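PDB 1HTW: tRNA threonylcarbamoyladenosine biosynthesis protein TsaE from Haemophilus influenzae, which is required for forming the threonylcarbamoyl group on adenosine 37 of tRNAs that read codons beginning with adenine, and binds ATP and magnesium. Local coordinates for residues L28-I34 / T146-I152. Numbering follows the deposited sequence.
Sequences LHTEKAI and TNLGKNI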
loop_
_atom_site.group_PDB
_atom_site.type_symbol
_atom_site.label_atom_id
_atom_site.label_comp_id
_atom_site.label_asym_id
_atom_site.label_seq_id
_atom_site.Cartn_x
_atom_site.Cartn_y
_atom_site.Cartn_z
ATOM N N LEU A 28 4.449 12.571 6.658
ATOM C CA LEU A 28 4.777 12.081 7.994
ATOM C C LEU A 28 6.258 11.890 8.200
ATOM O O LEU A 28 6.747 11.967 9.347
ATOM C CB LEU A 28 4.000 10.792 8.337
ATOM C CG LEU A 28 2.511 11.085 8.566
ATOM C CD1 LEU A 28 1.690 9.794 8.473
ATOM C CD2 LEU A 28 2.320 11.699 9.956
ATOM N N HIS A 29 6.988 11.679 7.125
ATOM C CA HIS A 29 8.432 11.586 7.074
ATOM C C HIS A 29 9.016 10.685 8.130
ATOM O O HIS A 29 9.855 11.120 8.944
ATOM C CB HIS A 29 9.041 12.989 7.156
ATOM C CG HIS A 29 10.313 13.139 6.392
ATOM N ND1 HIS A 29 11.105 14.280 6.516
ATOM C CD2 HIS A 29 11.043 12.253 5.669
ATOM C CE1 HIS A 29 12.237 14.092 5.868
ATOM N NE2 HIS A 29 12.231 12.874 5.371
ATOM N N THR A 30 8.602 9.409 8.113
ATOM C CA THR A 30 9.081 8.516 9.170
ATOM C C THR A 30 10.406 7.898 8.808
ATOM O O THR A 30 10.668 7.596 7.635
ATOM C CB THR A 30 8.033 7.381 9.407
ATOM O OG1 THR A 30 7.931 6.660 8.140
ATOM C CG2 THR A 30 6.675 8.028 9.663
ATOM N N GLU A 31 11.212 7.554 9.827
ATOM C CA GLU A 31 12.412 6.786 9.593
ATOM C C GLU A 31 12.105 5.305 9.384
ATOM O O GLU A 31 12.839 4.613 8.695
ATOM C CB GLU A 31 13.299 6.836 10.901
ATOM C CG GLU A 31 14.481 5.912 10.739
ATOM C CD GLU A 31 15.360 5.833 11.969
ATOM O OE1 GLU A 31 15.070 4.992 12.848
ATOM O OE2 GLU A 31 16.332 6.614 12.033
ATOM N N LYS A 32 11.012 4.830 9.999
ATOM C CA LYS A 32 10.711 3.403 9.834
ATOM C C LYS A 32 9.898 3.225 8.512
ATOM O O LYS A 32 9.284 4.168 8.079
ATOM C CB LYS A 32 10.030 2.763 10.989
ATOM C CG LYS A 32 8.555 3.098 11.165
ATOM C CD LYS A 32 7.937 1.996 12.057
ATOM C CE LYS A 32 6.442 1.979 11.901
ATOM N NZ LYS A 32 5.746 1.168 12.940
ATOM N N ALA A 33 10.082 2.049 7.981
ATOM C CA ALA A 33 9.344 1.787 6.671
ATOM C C ALA A 33 7.850 1.710 7.022
ATOM O O ALA A 33 7.502 1.096 8.041
ATOM C CB ALA A 33 9.846 0.495 6.127
ATOM N N ILE A 34 7.023 2.306 6.182
ATOM C CA ILE A 34 5.557 2.257 6.485
ATOM C C ILE A 34 4.967 1.023 5.783
ATOM O O ILE A 34 5.167 0.905 4.576
ATOM C CB ILE A 34 4.917 3.538 6.032
ATOM C CG1 ILE A 34 5.609 4.779 6.665
ATOM C CG2 ILE A 34 3.419 3.599 6.296
ATOM C CD1 ILE A 34 4.920 6.085 6.348
ATOM N N THR A 146 -1.038 0.141 14.184
ATOM C CA THR A 146 0.045 0.638 15.070
ATOM C C THR A 146 -0.271 2.047 15.458
ATOM O O THR A 146 -1.126 2.737 14.929
ATOM C CB THR A 146 1.401 0.616 14.326
ATOM O OG1 THR A 146 1.297 1.500 13.192
ATOM C CG2 THR A 146 1.830 -0.772 13.916
ATOM N N ASN A 147 0.611 2.624 16.334
ATOM C CA ASN A 147 0.507 4.042 16.608
ATOM C C ASN A 147 0.684 4.882 15.364
ATOM O O ASN A 147 0.032 5.910 15.182
ATOM C CB ASN A 147 1.671 4.334 17.624
ATOM C CG ASN A 147 1.536 5.731 18.172
ATOM O OD1 ASN A 147 0.630 6.009 18.972
ATOM N ND2 ASN A 147 2.420 6.626 17.727
ATOM N N LEU A 148 1.611 4.487 14.482
ATOM C CA LEU A 148 1.807 5.256 13.243
ATOM C C LEU A 148 0.503 5.174 12.426
ATOM O O LEU A 148 0.087 6.180 11.871
ATOM C CB LEU A 148 3.004 4.678 12.442
ATOM C CG LEU A 148 3.218 5.364 11.064
ATOM C CD1 LEU A 148 3.338 6.857 11.130
ATOM C CD2 LEU A 148 4.424 4.744 10.368
ATOM N N GLY A 149 -0.090 3.979 12.423
ATOM C CA GLY A 149 -1.398 3.858 11.693
ATOM C C GLY A 149 -2.410 4.839 12.203
ATOM O O GLY A 149 -3.165 5.528 11.507
ATOM N N LYS A 150 -2.487 4.956 13.566
ATOM C CA LYS A 150 -3.386 5.951 14.143
ATOM C C LYS A 150 -3.144 7.349 13.682
ATOM O O LYS A 150 -4.025 8.139 13.342
ATOM C CB LYS A 150 -3.379 5.833 15.678
ATOM C CG LYS A 150 -3.891 7.126 16.325
ATOM C CD LYS A 150 -4.587 6.834 17.648
ATOM C CE LYS A 150 -5.159 8.112 18.249
ATOM N NZ LYS A 150 -6.281 8.645 17.415
ATOM N N ASN A 151 -1.834 7.745 13.597
ATOM C CA ASN A 151 -1.431 9.044 13.114
ATOM C C ASN A 151 -1.776 9.264 11.635
ATOM O O ASN A 151 -2.168 10.360 11.236
ATOM C CB ASN A 151 0.084 9.221 13.353
ATOM C CG ASN A 151 0.336 9.486 14.859
ATOM O OD1 ASN A 151 -0.528 10.028 15.538
ATOM N ND2 ASN A 151 1.522 9.161 15.314
ATOM N N ILE A 152 -1.671 8.189 10.855
ATOM C CA ILE A 152 -2.054 8.276 9.445
ATOM C C ILE A 152 -3.547 8.561 9.294
ATOM O O ILE A 152 -3.935 9.430 8.537
ATOM C CB ILE A 152 -1.702 6.993 8.681
ATOM C CG1 ILE A 152 -0.181 6.835 8.534
ATOM C CG2 ILE A 152 -2.341 7.048 7.280
ATOM C CD1 ILE A 152 0.266 5.440 8.250
HETATM O O HOH W 1 4.097 3.019 15.373
#
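L148 extends CG opposite its backbone N (chi1 176°), which points its two methyls at T30 and K32 of the loop and at I34, the first residue of strand 34-39. On the loop, T30 sets OG1 between its backbone N and carbonyl carbon (chi1 61°), which leaves CG2 anti to the carbonyl carbon and facing L148. The two side chains meet tip to tip, with T30 CG2 3.8 Å from L148 CD1. The other methyl, L148 CD2, is shared. The extended chain of K32 slides past L148 in the opposite direction and lays CE 3.8 Å from CD2. I34 crosses L148 at about a right angle and brings CG1 to 3.9 Å from CD2.

One helical turn further on, I152 continues the apolar face. L28 CD1 packs 3.5 Å from I152 CG1, and I34 CG2 lies near I152 CD1. F21, I24 and L25 of helix 11-28 also pack on I152.

The loop holds its own curve: T30 OG1 donates to K32 O at 2.8 Å, in the carbonyl plane. Polar groups gather at the helix start. T146 is the N-cap, and its OG1 accepts from G149 N (2.9 Å, 161°). T146 OG1 and K32 NZ both have D126 as a partner, the lysine through a salt bridge. A water accepts from L148 N at 3.0 Å and, weakly, from K32 NZ.

The contact packs one face of the C-terminal helix 147-155 against a helix-to-strand connection, with a polar edge. That connection runs from helix 11-28 to strand 34-39, the strand that leads into the P-loop of this nucleotide-binding fold.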